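Local atomic coordinates of O-ureido-L-serine synthase (Streptomyces lavendulae, PDB entry 3X43), a protein that catalyses the PLP-dependent addition of hydroxyurea to O-acetyl-L-serine, giving O-ureido-L-serine for biosynthesis of the antibiotic D-cycloserine, and also uses sulfide to make L-cysteine. Residues 180-185 with 229-234; 174-179 with 200-205; 40-45 with 150-155. All coordinates share one frame; numbering follows the deposited sequence.

Contact 1. Residues 180-185 with 229-234. With PLP (pyridoxal-5'-phosphate), chain J.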
ATOM      1  N   GLY B 180       4.454  22.972  12.628  1.00 33.31           N
ATOM      2  CA  GLY B 180       5.252  22.009  11.895  1.00 35.63           C
ATOM      3  C   GLY B 180       4.605  21.559  10.589  1.00 34.12           C
ATOM      4  O   GLY B 180       5.272  21.429   9.569  1.00 31.97           O
ATOM      5  N   THR B 181       3.301  21.319  10.619  1.00 33.77           N
ATOM      6  CA  THR B 181       2.588  20.874   9.429  1.00 35.66           C
ATOM      7  C   THR B 181       2.633  21.916   8.316  1.00 33.70           C
ATOM      8  O   THR B 181       3.036  21.620   7.185  1.00 32.35           O
ATOM      9  CB  THR B 181       1.108  20.569   9.741  1.00 33.14           C
ATOM     10  OG1 THR B 181       1.025  19.583  10.780  1.00 34.45           O
ATOM     11  CG2 THR B 181       0.410  20.049   8.504  1.00 31.32           C
ATOM     12  N   LEU B 182       2.219  23.133   8.652  1.00 32.95           N
ATOM     13  CA  LEU B 182       2.179  24.227   7.694  1.00 36.14           C
ATOM     14  C   LEU B 182       3.557  24.537   7.136  1.00 36.12           C
ATOM     15  O   LEU B 182       3.710  24.793   5.944  1.00 34.99           O
ATOM     16  CB  LEU B 182       1.587  25.479   8.354  1.00 37.66           C
ATOM     17  CG  LEU B 182       1.934  26.848   7.753  1.00 39.16           C
ATOM     18  CD1 LEU B 182       1.201  27.047   6.435  1.00 38.37           C
ATOM     19  CD2 LEU B 182       1.547  27.940   8.742  1.00 39.85           C
ATOM     20  N   THR B 183       4.559  24.513   8.005  1.00 35.52           N
ATOM     21  CA  THR B 183       5.923  24.805   7.594  1.00 35.57           C
ATOM     22  C   THR B 183       6.471  23.729   6.678  1.00 33.61           C
ATOM     23  O   THR B 183       6.935  24.017   5.571  1.00 31.84           O
ATOM     24  CB  THR B 183       6.840  24.953   8.825  1.00 38.60           C
ATOM     25  OG1 THR B 183       6.490  26.155   9.525  1.00 39.38           O
ATOM     26  CG2 THR B 183       8.305  25.016   8.409  1.00 36.30           C
ATOM     27  N   GLY B 184       6.405  22.485   7.142  1.00 32.90           N
ATOM     28  CA  GLY B 184       6.902  21.369   6.353  1.00 34.44           C
ATOM     29  C   GLY B 184       6.198  21.160   5.021  1.00 30.82           C
ATOM     30  O   GLY B 184       6.839  21.067   3.978  1.00 32.36           O
ATOM     31  N   VAL B 185       4.877  21.064   5.045  1.00 29.96           N
ATOM     32  CA  VAL B 185       4.133  20.855   3.811  1.00 31.07           C
ATOM     33  C   VAL B 185       4.286  22.082   2.911  1.00 31.84           C
ATOM     34  O   VAL B 185       4.496  21.955   1.704  1.00 29.85           O
ATOM     35  CB  VAL B 185       2.629  20.577   4.111  1.00 29.06           C
ATOM     36  CG1 VAL B 185       1.797  20.568   2.815  1.00 26.73           C
ATOM     37  CG2 VAL B 185       2.501  19.242   4.805  1.00 23.79           C
ATOM     38  N   GLY B 229       9.123  29.159  16.996  1.00 61.53           N
ATOM     39  CA  GLY B 229      10.307  29.483  16.221  1.00 60.26           C
ATOM     40  C   GLY B 229      10.524  28.548  15.052  1.00 60.03           C
ATOM     41  O   GLY B 229      11.377  28.788  14.194  1.00 61.95           O
ATOM     42  N   VAL B 230       9.755  27.469  15.015  1.00 57.62           N
ATOM     43  CA  VAL B 230       9.869  26.510  13.931  1.00 55.12           C
ATOM     44  C   VAL B 230       9.054  26.976  12.717  1.00 54.16           C
ATOM     45  O   VAL B 230       9.085  26.346  11.658  1.00 55.35           O
ATOM     46  CB  VAL B 230       9.405  25.104  14.397  1.00 53.09           C
ATOM     47  CG1 VAL B 230       8.070  24.733  13.760  1.00 53.05           C
ATOM     48  CG2 VAL B 230      10.469  24.084  14.064  1.00 53.11           C
ATOM     49  N   LEU B 231       8.353  28.097  12.874  1.00 51.15           N
ATOM     50  CA  LEU B 231       7.515  28.649  11.815  1.00 48.35           C
ATOM     51  C   LEU B 231       8.250  29.441  10.739  1.00 48.33           C
ATOM     52  O   LEU B 231       9.156  30.217  11.025  1.00 50.76           O
ATOM     53  CB  LEU B 231       6.426  29.534  12.433  1.00 47.69           C
ATOM     54  CG  LEU B 231       5.658  30.466  11.484  1.00 45.94           C
ATOM     55  CD1 LEU B 231       4.884  29.665  10.462  1.00 45.45           C
ATOM     56  CD2 LEU B 231       4.723  31.331  12.283  1.00 47.25           C
ATOM     57  N   ASP B 232       7.845  29.236   9.491  1.00 47.21           N
ATOM     58  CA  ASP B 232       8.419  29.948   8.354  1.00 46.54           C
ATOM     59  C   ASP B 232       7.212  30.564   7.669  1.00 47.65           C
ATOM     60  O   ASP B 232       6.728  30.050   6.662  1.00 45.41           O
ATOM     61  CB  ASP B 232       9.125  28.982   7.394  1.00 45.99           C
ATOM     62  CG  ASP B 232       9.475  29.631   6.048  1.00 46.09           C
ATOM     63  OD1 ASP B 232       9.139  30.815   5.833  1.00 44.25           O
ATOM     64  OD2 ASP B 232      10.089  28.951   5.196  1.00 47.31           O
ATOM     65  N   ARG B 233       6.724  31.669   8.220  1.00 48.40           N
ATOM     66  CA  ARG B 233       5.547  32.318   7.666  1.00 46.41           C
ATOM     67  C   ARG B 233       5.654  32.783   6.218  1.00 44.50           C
ATOM     68  O   ARG B 233       4.656  33.205   5.623  1.00 44.01           O
ATOM     69  CB  ARG B 233       5.126  33.485   8.554  1.00 48.20           C
ATOM     70  CG  ARG B 233       6.236  34.407   8.972  1.00 45.71           C
ATOM     71  CD  ARG B 233       5.675  35.470   9.886  1.00 45.94           C
ATOM     72  NE  ARG B 233       5.909  35.160  11.296  1.00 43.03           N
ATOM     73  CZ  ARG B 233       5.910  36.076  12.257  1.00 41.51           C
ATOM     74  NH1 ARG B 233       5.687  37.347  11.952  1.00 44.27           N
ATOM     75  NH2 ARG B 233       6.150  35.729  13.512  1.00 39.50           N
ATOM     76  N   SER B 234       6.846  32.701   5.641  1.00 44.00           N
ATOM     77  CA  SER B 234       7.032  33.114   4.246  1.00 43.11           C
ATOM     78  C   SER B 234       6.310  32.132   3.319  1.00 43.38           C
ATOM     79  O   SER B 234       6.008  32.429   2.155  1.00 41.92           O
ATOM     80  CB  SER B 234       8.526  33.146   3.902  1.00 40.95           C
ATOM     81  OG  SER B 234       8.989  31.872   3.500  1.00 36.03           O
TER
HETATM   82  N1  PLP J 401      -5.042  20.526  15.585  1.00 35.43           N
HETATM   83  C2  PLP J 401      -4.826  19.639  16.646  1.00 38.66           C
HETATM   84  C2A PLP J 401      -5.977  18.985  17.378  1.00 38.22           C
HETATM   85  C3  PLP J 401      -3.528  19.387  16.993  1.00 41.01           C
HETATM   86  O3  PLP J 401      -3.238  18.499  17.963  1.00 40.92           O
HETATM   87  C4  PLP J 401      -2.487  20.039  16.280  1.00 38.93           C
HETATM   88  C4A PLP J 401      -0.983  19.695  16.639  1.00 39.85           C
HETATM   89  C5  PLP J 401      -2.802  20.938  15.223  1.00 39.49           C
HETATM   90  C6  PLP J 401      -4.064  21.143  14.905  1.00 39.28           C
HETATM   91  C5A PLP J 401      -1.775  21.827  14.525  1.00 38.37           C
HETATM   92  O4P PLP J 401      -0.741  21.100  13.849  1.00 41.91           O
HETATM   93  P   PLP J 401       0.779  21.578  13.818  1.00 39.27           P
HETATM   94  O1P PLP J 401       1.240  21.579  15.203  1.00 34.42           O
HETATM   95  O2P PLP J 401       1.519  20.623  13.000  1.00 37.12           O
HETATM   96  O3P PLP J 401       0.794  22.914  13.226  1.00 31.57           O

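Contact 2. Residues 174-179 with 200-205. With PLP (pyridoxal-5'-phosphate), chain J.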
ATOM      1  N   THR B 174      -4.749  24.677   6.214  1.00 33.28           N
ATOM      2  CA  THR B 174      -4.335  24.149   7.502  1.00 35.27           C
ATOM      3  C   THR B 174      -4.269  25.222   8.570  1.00 35.60           C
ATOM      4  O   THR B 174      -4.115  26.410   8.277  1.00 37.77           O
ATOM      5  CB  THR B 174      -2.948  23.472   7.420  1.00 30.29           C
ATOM      6  OG1 THR B 174      -2.604  22.937   8.701  1.00 36.50           O
ATOM      7  CG2 THR B 174      -1.892  24.469   7.011  1.00 30.90           C
ATOM      8  N   GLY B 175      -4.418  24.792   9.811  1.00 35.08           N
ATOM      9  CA  GLY B 175      -4.302  25.711  10.920  1.00 39.06           C
ATOM     10  C   GLY B 175      -2.921  25.403  11.470  1.00 42.80           C
ATOM     11  O   GLY B 175      -2.212  24.556  10.918  1.00 43.30           O
ATOM     12  N   PHE B 176      -2.508  26.075  12.534  1.00 43.41           N
ATOM     13  CA  PHE B 176      -1.203  25.778  13.093  1.00 44.19           C
ATOM     14  C   PHE B 176      -1.195  25.847  14.607  1.00 45.06           C
ATOM     15  O   PHE B 176      -1.912  26.646  15.219  1.00 45.41           O
ATOM     16  CB  PHE B 176      -0.139  26.711  12.511  1.00 44.39           C
ATOM     17  CG  PHE B 176      -0.422  28.164  12.721  1.00 45.94           C
ATOM     18  CD1 PHE B 176       0.060  28.823  13.851  1.00 48.73           C
ATOM     19  CD2 PHE B 176      -1.153  28.884  11.785  1.00 46.07           C
ATOM     20  CE1 PHE B 176      -0.180  30.186  14.044  1.00 50.47           C
ATOM     21  CE2 PHE B 176      -1.398  30.241  11.967  1.00 49.16           C
ATOM     22  CZ  PHE B 176      -0.910  30.895  13.100  1.00 47.28           C
ATOM     23  N   GLY B 177      -0.393  24.972  15.199  1.00 44.50           N
ATOM     24  CA  GLY B 177      -0.247  24.921  16.642  1.00 43.77           C
ATOM     25  C   GLY B 177       1.241  25.081  16.833  1.00 41.87           C
ATOM     26  O   GLY B 177       1.713  26.131  17.256  1.00 43.75           O
ATOM     27  N   THR B 178       1.987  24.036  16.497  1.00 38.12           N
ATOM     28  CA  THR B 178       3.432  24.091  16.586  1.00 37.54           C
ATOM     29  C   THR B 178       3.923  24.634  15.246  1.00 36.87           C
ATOM     30  O   THR B 178       5.068  25.055  15.119  1.00 40.06           O
ATOM     31  CB  THR B 178       4.032  22.692  16.825  1.00 39.83           C
ATOM     32  OG1 THR B 178       3.903  21.905  15.634  1.00 37.33           O
ATOM     33  CG2 THR B 178       3.310  21.989  17.967  1.00 36.33           C
ATOM     34  N   THR B 179       3.026  24.630  14.263  1.00 36.27           N
ATOM     35  CA  THR B 179       3.285  25.095  12.897  1.00 36.62           C
ATOM     36  C   THR B 179       4.144  24.136  12.069  1.00 36.49           C
ATOM     37  O   THR B 179       4.514  24.448  10.933  1.00 37.57           O
ATOM     38  CB  THR B 179       3.944  26.512  12.858  1.00 40.03           C
ATOM     39  OG1 THR B 179       5.356  26.413  13.102  1.00 40.54           O
ATOM     40  CG2 THR B 179       3.302  27.427  13.876  1.00 39.50           C
ATOM     41  N   ALA B 200      -3.342  29.390   5.484  1.00 38.57           N
ATOM     42  CA  ALA B 200      -3.180  29.195   6.916  1.00 40.60           C
ATOM     43  C   ALA B 200      -4.260  29.959   7.669  1.00 42.62           C
ATOM     44  O   ALA B 200      -4.427  31.165   7.486  1.00 42.01           O
ATOM     45  CB  ALA B 200      -1.797  29.659   7.359  1.00 40.58           C
ATOM     46  N   LEU B 201      -4.989  29.251   8.522  1.00 43.48           N
ATOM     47  CA  LEU B 201      -6.053  29.868   9.281  1.00 44.62           C
ATOM     48  C   LEU B 201      -5.695  30.033  10.743  1.00 45.30           C
ATOM     49  O   LEU B 201      -4.850  29.316  11.274  1.00 46.81           O
ATOM     50  CB  LEU B 201      -7.337  29.043   9.147  1.00 46.93           C
ATOM     51  CG  LEU B 201      -7.411  27.690   9.856  1.00 46.70           C
ATOM     52  CD1 LEU B 201      -7.847  27.872  11.300  1.00 46.11           C
ATOM     53  CD2 LEU B 201      -8.394  26.805   9.125  1.00 47.63           C
ATOM     54  N   GLU B 202      -6.360  30.989  11.381  1.00 45.68           N
ATOM     55  CA  GLU B 202      -6.161  31.292  12.791  1.00 43.90           C
ATOM     56  C   GLU B 202      -7.524  31.517  13.437  1.00 43.99           C
ATOM     57  O   GLU B 202      -8.457  31.993  12.787  1.00 42.77           O
ATOM     58  CB  GLU B 202      -5.349  32.574  12.941  1.00 46.66           C
ATOM     59  CG  GLU B 202      -3.854  32.418  12.783  1.00 46.16           C
ATOM     60  CD  GLU B 202      -3.110  33.628  13.309  1.00 47.12           C
ATOM     61  OE1 GLU B 202      -2.402  33.501  14.340  1.00 41.88           O
ATOM     62  OE2 GLU B 202      -3.251  34.707  12.689  1.00 43.79           O
ATOM     63  N   PRO B 203      -7.664  31.163  14.720  1.00 43.71           N
ATOM     64  CA  PRO B 203      -8.953  31.371  15.390  1.00 45.75           C
ATOM     65  C   PRO B 203      -9.292  32.871  15.355  1.00 50.38           C
ATOM     66  O   PRO B 203      -8.418  33.715  15.574  1.00 49.94           O
ATOM     67  CB  PRO B 203      -8.711  30.866  16.816  1.00 45.29           C
ATOM     68  CG  PRO B 203      -7.489  29.998  16.727  1.00 45.36           C
ATOM     69  CD  PRO B 203      -6.660  30.543  15.603  1.00 43.40           C
ATOM     70  N   SER B 204     -10.554  33.200  15.084  1.00 53.12           N
ATOM     71  CA  SER B 204     -10.993  34.598  15.002  1.00 55.06           C
ATOM     72  C   SER B 204     -10.519  35.513  16.135  1.00 56.59           C
ATOM     73  O   SER B 204     -10.114  36.656  15.895  1.00 55.94           O
ATOM     74  CB  SER B 204     -12.514  34.659  14.912  1.00 52.86           C
ATOM     75  OG  SER B 204     -12.913  34.674  13.554  1.00 55.72           O
ATOM     76  N   ASN B 205     -10.572  35.014  17.366  1.00 56.17           N
ATOM     77  CA  ASN B 205     -10.140  35.796  18.514  1.00 57.26           C
ATOM     78  C   ASN B 205      -8.618  35.786  18.680  1.00 57.30           C
ATOM     79  O   ASN B 205      -8.036  36.758  19.161  1.00 58.70           O
ATOM     80  CB  ASN B 205     -10.808  35.277  19.798  1.00 56.51           C
ATOM     81  CG  ASN B 205     -11.180  33.803  19.720  1.00 57.01           C
ATOM     82  OD1 ASN B 205     -10.965  33.141  18.702  1.00 57.20           O
ATOM     83  ND2 ASN B 205     -11.742  33.283  20.805  1.00 54.90           N
TER
HETATM   84  N1  PLP J 401      -5.042  20.526  15.585  1.00 35.43           N
HETATM   85  C2  PLP J 401      -4.826  19.639  16.646  1.00 38.66           C
HETATM   86  C2A PLP J 401      -5.977  18.985  17.378  1.00 38.22           C
HETATM   87  C3  PLP J 401      -3.528  19.387  16.993  1.00 41.01           C
HETATM   88  O3  PLP J 401      -3.238  18.499  17.963  1.00 40.92           O
HETATM   89  C4  PLP J 401      -2.487  20.039  16.280  1.00 38.93           C
HETATM   90  C4A PLP J 401      -0.983  19.695  16.639  1.00 39.85           C
HETATM   91  C5  PLP J 401      -2.802  20.938  15.223  1.00 39.49           C
HETATM   92  C6  PLP J 401      -4.064  21.143  14.905  1.00 39.28           C
HETATM   93  C5A PLP J 401      -1.775  21.827  14.525  1.00 38.37           C
HETATM   94  O4P PLP J 401      -0.741  21.100  13.849  1.00 41.91           O
HETATM   95  P   PLP J 401       0.779  21.578  13.818  1.00 39.27           P
HETATM   96  O1P PLP J 401       1.240  21.579  15.203  1.00 34.42           O
HETATM   97  O2P PLP J 401       1.519  20.623  13.000  1.00 37.12           O
HETATM   98  O3P PLP J 401       0.794  22.914  13.226  1.00 31.57           O

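Contact 3. Residues 40-45 with 150-155. With PLP (pyridoxal-5'-phosphate), chain J.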
ATOM      1  N   GLY B  40      -4.003   8.553  16.982  1.00 38.42           N
ATOM      2  CA  GLY B  40      -5.254   9.263  16.779  1.00 33.21           C
ATOM      3  C   GLY B  40      -5.103  10.722  16.422  1.00 31.50           C
ATOM      4  O   GLY B  40      -6.074  11.487  16.462  1.00 33.36           O
ATOM      5  N   SER B  41      -3.895  11.116  16.059  1.00 26.69           N
ATOM      6  CA  SER B  41      -3.646  12.500  15.697  1.00 28.79           C
ATOM      7  C   SER B  41      -2.350  12.683  14.927  1.00 30.77           C
ATOM      8  O   SER B  41      -1.478  11.803  14.904  1.00 33.11           O
ATOM      9  CB  SER B  41      -3.622  13.372  16.955  1.00 29.30           C
ATOM     10  OG  SER B  41      -2.361  13.987  17.139  1.00 28.22           O
ATOM     11  N   VAL B  42      -2.228  13.845  14.303  1.00 31.59           N
ATOM     12  CA  VAL B  42      -1.058  14.177  13.519  1.00 34.40           C
ATOM     13  C   VAL B  42       0.203  14.267  14.384  1.00 37.00           C
ATOM     14  O   VAL B  42       1.318  14.253  13.865  1.00 37.43           O
ATOM     15  CB  VAL B  42      -1.275  15.521  12.757  1.00 34.23           C
ATOM     16  CG1 VAL B  42      -1.467  16.663  13.737  1.00 28.64           C
ATOM     17  CG2 VAL B  42      -0.109  15.792  11.836  1.00 28.99           C
ATOM     18  N   LYS B  43       0.022  14.335  15.700  1.00 36.85           N
ATOM     19  CA  LYS B  43       1.154  14.437  16.609  1.00 38.59           C
ATOM     20  C   LYS B  43       2.021  13.203  16.621  1.00 38.75           C
ATOM     21  O   LYS B  43       3.142  13.236  17.119  1.00 40.55           O
ATOM     22  CB  LYS B  43       0.679  14.724  18.026  1.00 38.44           C
ATOM     23  CG  LYS B  43       0.169  16.131  18.197  1.00 37.83           C
ATOM     24  CD  LYS B  43       1.068  17.116  17.485  1.00 36.19           C
ATOM     25  CE  LYS B  43       0.786  18.496  17.994  1.00 37.53           C
ATOM     26  NZ  LYS B  43      -0.642  18.754  17.745  1.00 40.31           N
ATOM     27  N   ASP B  44       1.505  12.104  16.090  1.00 38.10           N
ATOM     28  CA  ASP B  44       2.288  10.887  16.053  1.00 34.01           C
ATOM     29  C   ASP B  44       3.518  11.145  15.214  1.00 32.54           C
ATOM     30  O   ASP B  44       4.560  10.533  15.419  1.00 33.65           O
ATOM     31  CB  ASP B  44       1.487   9.756  15.429  1.00 36.67           C
ATOM     32  CG  ASP B  44       0.603   9.052  16.426  1.00 41.82           C
ATOM     33  OD1 ASP B  44       0.042   7.999  16.052  1.00 39.91           O
ATOM     34  OD2 ASP B  44       0.468   9.549  17.575  1.00 41.56           O
ATOM     35  N   ARG B  45       3.398  12.071  14.273  1.00 30.81           N
ATOM     36  CA  ARG B  45       4.507  12.376  13.389  1.00 33.44           C
ATOM     37  C   ARG B  45       5.677  13.047  14.101  1.00 38.66           C
ATOM     38  O   ARG B  45       6.798  12.529  14.062  1.00 40.75           O
ATOM     39  CB  ARG B  45       4.027  13.230  12.209  1.00 32.76           C
ATOM     40  CG  ARG B  45       2.850  12.620  11.447  1.00 30.98           C
ATOM     41  CD  ARG B  45       2.669  13.271  10.092  1.00 31.89           C
ATOM     42  NE  ARG B  45       1.532  12.719   9.359  1.00 29.73           N
ATOM     43  CZ  ARG B  45       1.633  11.922   8.299  1.00 28.19           C
ATOM     44  NH1 ARG B  45       2.825  11.570   7.829  1.00 23.26           N
ATOM     45  NH2 ARG B  45       0.537  11.483   7.702  1.00 28.95           N
ATOM     46  N   SER B 150      10.501  18.815   9.864  1.00 38.67           N
ATOM     47  CA  SER B 150      11.274  17.890   9.039  1.00 37.96           C
ATOM     48  C   SER B 150      10.490  16.645   8.651  1.00 35.07           C
ATOM     49  O   SER B 150      10.457  16.262   7.486  1.00 35.68           O
ATOM     50  CB  SER B 150      12.557  17.475   9.767  1.00 37.14           C
ATOM     51  OG  SER B 150      13.642  18.252   9.301  1.00 38.25           O
ATOM     52  N   TYR B 151       9.869  16.011   9.633  1.00 30.84           N
ATOM     53  CA  TYR B 151       9.085  14.817   9.372  1.00 34.08           C
ATOM     54  C   TYR B 151       7.929  15.120   8.403  1.00 34.47           C
ATOM     55  O   TYR B 151       7.562  14.280   7.579  1.00 36.07           O
ATOM     56  CB  TYR B 151       8.539  14.232  10.686  1.00 29.14           C
ATOM     57  CG  TYR B 151       8.372  12.731  10.619  1.00 31.89           C
ATOM     58  CD1 TYR B 151       9.485  11.880  10.700  1.00 32.99           C
ATOM     59  CD2 TYR B 151       7.121  12.162  10.388  1.00 31.69           C
ATOM     60  CE1 TYR B 151       9.345  10.504  10.539  1.00 31.28           C
ATOM     61  CE2 TYR B 151       6.976  10.792  10.227  1.00 31.02           C
ATOM     62  CZ  TYR B 151       8.089   9.969  10.300  1.00 31.34           C
ATOM     63  OH  TYR B 151       7.942   8.615  10.105  1.00 36.43           O
ATOM     64  N   HIS B 152       7.371  16.325   8.494  1.00 33.32           N
ATOM     65  CA  HIS B 152       6.266  16.709   7.620  1.00 32.01           C
ATOM     66  C   HIS B 152       6.736  16.904   6.183  1.00 32.40           C
ATOM     67  O   HIS B 152       5.996  16.631   5.230  1.00 33.21           O
ATOM     68  CB  HIS B 152       5.599  17.989   8.141  1.00 30.38           C
ATOM     69  CG  HIS B 152       4.757  17.767   9.356  1.00 32.62           C
ATOM     70  ND1 HIS B 152       3.525  17.151   9.306  1.00 31.49           N
ATOM     71  CD2 HIS B 152       4.994  18.029  10.664  1.00 34.45           C
ATOM     72  CE1 HIS B 152       3.041  17.038  10.529  1.00 35.59           C
ATOM     73  NE2 HIS B 152       3.913  17.563  11.373  1.00 33.98           N
ATOM     74  N   ARG B 153       7.969  17.367   6.028  1.00 30.25           N
ATOM     75  CA  ARG B 153       8.543  17.581   4.703  1.00 30.83           C
ATOM     76  C   ARG B 153       8.710  16.251   3.981  1.00 31.57           C
ATOM     77  O   ARG B 153       8.435  16.124   2.789  1.00 29.29           O
ATOM     78  CB  ARG B 153       9.920  18.217   4.830  1.00 30.52           C
ATOM     79  CG  ARG B 153       9.910  19.719   4.898  1.00 33.25           C
ATOM     80  CD  ARG B 153      11.313  20.281   4.798  1.00 33.65           C
ATOM     81  NE  ARG B 153      11.427  21.473   5.625  1.00 40.07           N
ATOM     82  CZ  ARG B 153      12.113  21.524   6.757  1.00 37.87           C
ATOM     83  NH1 ARG B 153      12.748  20.444   7.189  1.00 34.02           N
ATOM     84  NH2 ARG B 153      12.132  22.644   7.466  1.00 37.62           N
ATOM     85  N   GLU B 154       9.161  15.259   4.729  1.00 30.99           N
ATOM     86  CA  GLU B 154       9.435  13.946   4.174  1.00 32.14           C
ATOM     87  C   GLU B 154       8.271  12.962   4.126  1.00 29.86           C
ATOM     88  O   GLU B 154       8.257  12.080   3.278  1.00 27.98           O
ATOM     89  CB  GLU B 154      10.623  13.331   4.924  1.00 32.93           C
ATOM     90  CG  GLU B 154      11.900  14.166   4.784  1.00 35.41           C
ATOM     91  CD  GLU B 154      12.874  13.986   5.947  1.00 37.38           C
ATOM     92  OE1 GLU B 154      13.140  12.828   6.342  1.00 31.58           O
ATOM     93  OE2 GLU B 154      13.380  15.010   6.460  1.00 39.54           O
ATOM     94  N   THR B 155       7.297  13.097   5.019  1.00 30.64           N
ATOM     95  CA  THR B 155       6.171  12.181   4.989  1.00 31.20           C
ATOM     96  C   THR B 155       4.873  12.849   4.518  1.00 32.17           C
ATOM     97  O   THR B 155       4.408  12.605   3.405  1.00 32.82           O
ATOM     98  CB  THR B 155       5.954  11.533   6.364  1.00 31.59           C
ATOM     99  OG1 THR B 155       5.536  12.526   7.303  1.00 33.33           O
ATOM    100  CG2 THR B 155       7.241  10.894   6.852  1.00 33.10           C
TER
HETATM  101  N1  PLP J 401      -5.042  20.526  15.585  1.00 35.43           N
HETATM  102  C2  PLP J 401      -4.826  19.639  16.646  1.00 38.66           C
HETATM  103  C2A PLP J 401      -5.977  18.985  17.378  1.00 38.22           C
HETATM  104  C3  PLP J 401      -3.528  19.387  16.993  1.00 41.01           C
HETATM  105  O3  PLP J 401      -3.238  18.499  17.963  1.00 40.92           O
HETATM  106  C4  PLP J 401      -2.487  20.039  16.280  1.00 38.93           C
HETATM  107  C4A PLP J 401      -0.983  19.695  16.639  1.00 39.85           C
HETATM  108  C5  PLP J 401      -2.802  20.938  15.223  1.00 39.49           C
HETATM  109  C6  PLP J 401      -4.064  21.143  14.905  1.00 39.28           C
HETATM  110  C5A PLP J 401      -1.775  21.827  14.525  1.00 38.37           C
HETATM  111  O4P PLP J 401      -0.741  21.100  13.849  1.00 41.91           O
HETATM  112  P   PLP J 401       0.779  21.578  13.818  1.00 39.27           P
HETATM  113  O1P PLP J 401       1.240  21.579  15.203  1.00 34.42           O
HETATM  114  O2P PLP J 401       1.519  20.623  13.000  1.00 37.12           O
HETATM  115  O3P PLP J 401       0.794  22.914  13.226  1.00 31.57           O

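Contact 1. Residues 180-185 with 229-234
The carboxylate of Asp-232, whose CB lies 4.2 Å from Thr-183 CG2, is held at both oxygens. Its OD1 takes two donors from Ser-234: the hydroxyl OG, 2.6 Å from OD1, comes on the syn side near the carboxylate plane, and the backbone N comes on the anti side, tilted 30° out of it, closing an Asx turn. OD2 accepts from Gln-187 NE2, further along helix 180-192, which ties the loop to the helix and fixes the rotation of the carboxylate. Thr-183 gives the helix its broadest footing here. With chi1 at -69°, OG1 lies anti to the carbonyl carbon, facing the loop backbone, and CG2 is left to meet Asp-232; the two side chains cross at about a right angle. Asp-232 N makes only a weak, 3.4 Å bond to Thr-183 OG1, whose stronger partner is Thr-179 O one turn back. The apolar side chains of Leu-182 and Leu-231 run at a slant and touch through CD2 and CD1, 4.1 Å apart. Val-230 CG1 approaches Gly-180 N to 4.2 Å at the helix start. From the first turn of the helix, Thr-181 grips one phosphate oxygen of PLP twice, through its N, 3.1 Å from O2P, and its OG1, 2.5 Å from O2P. A helix N-terminus set against the cofactor phosphate in this way belongs to the phosphate-binding cup of type II PLP enzymes.

Contact 2. Residues 174-179 with 200-205
Thr-174 O is held by two neighbouring groups of strand 197-203. Leu-201 N donates a nearly straight bond to Thr-174 O (3.0 Å, 160°), and the CA-H of Ala-200 adds a softer contact, its CA 3.2 Å from the same oxygen. One residue on, Gly-175 has no side chain, and Leu-201 CG lies against its CA at 3.8 Å; helix 264-279 packs on Leu-201 as well. The hydroxyl of Thr-174 reaches forward along its own chain, OG1 donating to Gly-175 O at 2.8 Å, in the carbonyl plane and on a lone pair. Strands 171-175 and 197-203 are parallel neighbours, joined through helix 180-192 as a beta-alpha-beta unit, and the turn that leaves the first strand is the glycine- and threonine-rich phosphate loop of this PLP family. Phe-176 follows in the chain. Its CG lies between the backbone N and the carbonyl carbon (chi1 57°), which swings the ring over to the second strand. There the CZ rim meets Glu-202 OE1 at 3.2 Å, near the ring plane, with ring and carboxylate turned only 27° apart, while Glu-202 CG packs on CE2 and CZ. That carboxylate is buried but satisfied by the start of helix 208-211, OE1 accepting from Leu-209 N and OE2 weakly from Ala-210 N. Beyond the phenylalanine the loop closes on the phosphate. Gly-177 N donates to O3P of PLP at 3.1 Å, and Thr-178 holds O1P twice, its N 2.9 Å and its OG1 2.7 Å from that oxygen. The hydroxyl of Thr-178 also accepts from Asn-148 ND2 and Gly-180 N, which help position it.

Contact 3. Residues 40-45 with 150-155
Val-42 CG2 meets the edge of the His-152 ring in its plane, 3.6 Å from CE1, and Arg-45 CD approaches the same CE1 obliquely at 3.8 Å. Arg-45 has the most surface buried in this contact. Its backbone O lies over one face of the Tyr-151 ring, 3.7 Å from CD2, and its chain, extended from CG to NE (chi2 -164°, chi3 -179°), carries the guanidinium past Thr-155. Thr-155 OG1 lies at the edge of the guanidinium, near its plane, 2.9 Å from NH1; the bond is weak and bent. That hydroxyl in turn donates to Tyr-151 O at 2.7 Å from above the carbonyl plane, while Thr-155 N reaches the oxygen from the opposite face: one carbonyl, two donors.

Further out, salt bridges to Glu-34 from NE and Glu-159 from NH1 hold the buried guanidinium, a hydrogen bond between ND1 and Thr-156 OG1 steadies the His-152 ring, and Ala-165 of the second subunit packs on Tyr-151 and Thr-155. Ahead of the turn that leads into helix 43-56, Ser-41 OG accepts from Lys-43 N at 2.8 Å, a capping bond. The side chain of Lys-43 leaves the backbone away from helix 147-164, and its bent chain brings NZ to PLP C4A, to which it is covalently bound (1.5 Å). This is the cofactor-lysine linkage of the cysteine synthase active site.

How the contacts relate
All three contacts converge on PLP: contacts 1 and 2 supply successive parts of the phosphate site, 177-181, and contact 3 holds the cofactor through Lys-43 at C4A. Contacts 1 and 2, with centres about 11 Å apart, also touch directly, Val-230 CG1 packing 3.3 Å from Thr-179 OG1 and bringing the 229-234 loop against the phosphate loop. Contact 3 lies about 13 Å from contact 1, centre to centre, and meets it where His-152 CE1 sits 3.3 Å from Thr-181 OG1; the His-152 ring touches both Val-42 and Thr-181, which binds the phosphate. Contacts 2 and 3 do not touch; their centres are about 17 Å apart and PLP bridges them.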